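Local coordinates for proton-dependent oligopeptide transporter family protein (Xanthomonas campestris, PDB 6EI3) that probably imports small peptides across the bacterial membrane, driven by the proton gradient, as a member of the POT family within the major facilitator superfamily, at residues F478-A481 and F482-A486. Numbering follows the deposited sequence.
Sequences FFAA and FAFLA. With 78M ((2S)-2,3-dihydroxypropyl(7Z)-pentadec-7-enoate), chain C.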
loop_
_atom_site.group_PDB
_atom_site.type_symbol
_atom_site.label_atom_id
_atom_site.label_comp_id
_atom_site.label_asym_id
_atom_site.label_seq_id
_atom_site.Cartn_x
_atom_site.Cartn_y
_atom_site.Cartn_z
ATOM N N PHE A 478 15.822 5.924 12.865
ATOM C CA PHE A 478 14.492 6.180 13.421
ATOM C C PHE A 478 13.482 5.143 12.876
ATOM O O PHE A 478 12.731 4.563 13.658
ATOM C CB PHE A 478 14.013 7.609 13.098
ATOM C CG PHE A 478 12.547 7.803 13.420
ATOM C CD1 PHE A 478 12.127 8.006 14.731
ATOM C CD2 PHE A 478 11.583 7.747 12.416
ATOM C CE1 PHE A 478 10.765 8.148 15.031
ATOM C CE2 PHE A 478 10.225 7.905 12.714
ATOM C CZ PHE A 478 9.821 8.079 14.020
ATOM N N PHE A 479 13.447 4.934 11.539
ATOM C CA PHE A 479 12.513 3.966 10.969
ATOM C C PHE A 479 12.787 2.535 11.424
ATOM O O PHE A 479 11.821 1.821 11.688
ATOM C CB PHE A 479 12.415 4.081 9.446
ATOM C CG PHE A 479 11.558 5.279 9.092
ATOM C CD1 PHE A 479 10.177 5.242 9.262
ATOM C CD2 PHE A 479 12.130 6.433 8.562
ATOM C CE1 PHE A 479 9.388 6.349 8.936
ATOM C CE2 PHE A 479 11.338 7.534 8.219
ATOM C CZ PHE A 479 9.975 7.489 8.419
ATOM N N ALA A 480 14.079 2.139 11.587
ATOM C CA ALA A 480 14.476 0.829 12.125
ATOM C C ALA A 480 13.905 0.642 13.534
ATOM O O ALA A 480 13.317 -0.405 13.819
ATOM C CB ALA A 480 15.990 0.724 12.189
ATOM N N ALA A 481 14.058 1.668 14.401
ATOM C CA ALA A 481 13.557 1.657 15.787
ATOM C C ALA A 481 12.022 1.556 15.811
ATOM O O ALA A 481 11.481 0.807 16.618
ATOM C CB ALA A 481 14.010 2.912 16.526
ATOM N N PHE A 482 11.346 2.314 14.920
ATOM C CA PHE A 482 9.892 2.355 14.756
ATOM C C PHE A 482 9.370 0.960 14.358
ATOM O O PHE A 482 8.377 0.512 14.925
ATOM C CB PHE A 482 9.504 3.436 13.720
ATOM C CG PHE A 482 8.035 3.663 13.414
ATOM C CD1 PHE A 482 7.080 3.643 14.430
ATOM C CD2 PHE A 482 7.612 3.939 12.115
ATOM C CE1 PHE A 482 5.729 3.890 14.151
ATOM C CE2 PHE A 482 6.263 4.202 11.837
ATOM C CZ PHE A 482 5.331 4.177 12.856
ATOM N N ALA A 483 10.082 0.253 13.459
ATOM C CA ALA A 483 9.709 -1.104 13.050
ATOM C C ALA A 483 9.916 -2.094 14.198
ATOM O O ALA A 483 9.074 -2.966 14.402
ATOM C CB ALA A 483 10.512 -1.546 11.845
ATOM N N PHE A 484 11.024 -1.965 14.949
ATOM C CA PHE A 484 11.296 -2.850 16.098
ATOM C C PHE A 484 10.228 -2.696 17.174
ATOM O O PHE A 484 9.777 -3.705 17.731
ATOM C CB PHE A 484 12.706 -2.612 16.662
ATOM C CG PHE A 484 13.820 -3.059 15.737
ATOM C CD1 PHE A 484 13.738 -4.272 15.055
ATOM C CD2 PHE A 484 14.995 -2.318 15.629
ATOM C CE1 PHE A 484 14.779 -4.702 14.219
ATOM C CE2 PHE A 484 16.041 -2.750 14.799
ATOM C CZ PHE A 484 15.921 -3.933 14.090
ATOM N N LEU A 485 9.808 -1.427 17.439
ATOM C CA LEU A 485 8.769 -1.119 18.416
ATOM C C LEU A 485 7.436 -1.711 17.936
ATOM O O LEU A 485 6.670 -2.244 18.741
ATOM C CB LEU A 485 8.661 0.408 18.598
ATOM C CG LEU A 485 7.687 0.938 19.662
ATOM C CD1 LEU A 485 8.213 0.705 21.079
ATOM C CD2 LEU A 485 7.447 2.415 19.471
ATOM N N ALA A 486 7.172 -1.618 16.617
ATOM C CA ALA A 486 5.955 -2.141 15.994
ATOM C C ALA A 486 5.948 -3.647 16.090
ATOM O O ALA A 486 4.913 -4.200 16.433
ATOM C CB ALA A 486 5.874 -1.719 14.539
HETATM O O21 78M C . 5.773 -17.283 21.465
HETATM C C20 78M C . 5.244 -16.007 21.802
HETATM C C18 78M C . 6.346 -14.982 21.937
HETATM O O19 78M C . 7.229 -15.360 22.998
HETATM C C17 78M C . 5.820 -13.588 22.187
HETATM O O2 78M C . 7.000 -12.748 22.171
HETATM C C1 78M C . 6.866 -11.458 21.837
HETATM O O1 78M C . 5.820 -10.944 21.541
HETATM C C2 78M C . 8.185 -10.742 21.898
HETATM C C3 78M C . 8.387 -9.691 20.815
HETATM C C4 78M C . 8.595 -10.280 19.425
HETATM C C5 78M C . 9.913 -9.916 18.752
HETATM C C6 78M C . 10.031 -8.453 18.329
HETATM C C7 78M C . 11.316 -8.146 17.625
HETATM C C8 78M C . 12.348 -7.452 18.084
HETATM C C9 78M C . 12.501 -6.824 19.441
HETATM C C10 78M C . 12.302 -5.313 19.421
HETATM C C11 78M C . 12.346 -4.664 20.800
HETATM C C12 78M C . 12.100 -3.156 20.808
HETATM C C13 78M C . 13.308 -2.294 20.449
HETATM C C15 78M C . 14.161 -0.011 19.780
HETATM C C14 78M C . 13.003 -0.810 20.334
#
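F478-A481 and F482-A486 are consecutive turns of the single helix 471-495, joined by i to i+4 backbone hydrogen bonds. F482 N donates to F478 O at 2.9 Å and A483 N to F479 O, while F484 N reaches A480 O and L485 N reaches A481 O. All four are fairly straight, with N-H...O angles of 152° to 158°, and the next, from A486 N to F482 O, carries the pattern onward.

On one flank F479 and F482 project side by side. F479 CD1 meets the F482 ring at its edge, near its plane, 4.1 Å from F482 CD2. F478 CD2 lies 4.0 Å above the plane of the F479 ring, over its centre. The F482 ring also packs edge-to-face with W447, and F479, F482 and A483 rest on helix 281-306 through L305 and P301.

Around the helix, F484, unlike F482, has CG anti to the carbonyl carbon (chi1 -69°), which sets its ring back toward the preceding turn. F484 CD2 comes within 3.1 Å of A480 O, and F484 CE2 lies 4.3 Å from A480 CB. Both residues also touch I379 of helix 363-389.

The backbone oxygen of F484 lies 3.4 Å from C10 of a monoacylglycerol, whose chain runs past this surface, and a second lipid touches A481. Such apolar packing, inward against neighbouring helices and outward against acyl chains, is characteristic of a peripheral transmembrane helix in a major facilitator superfamily transporter.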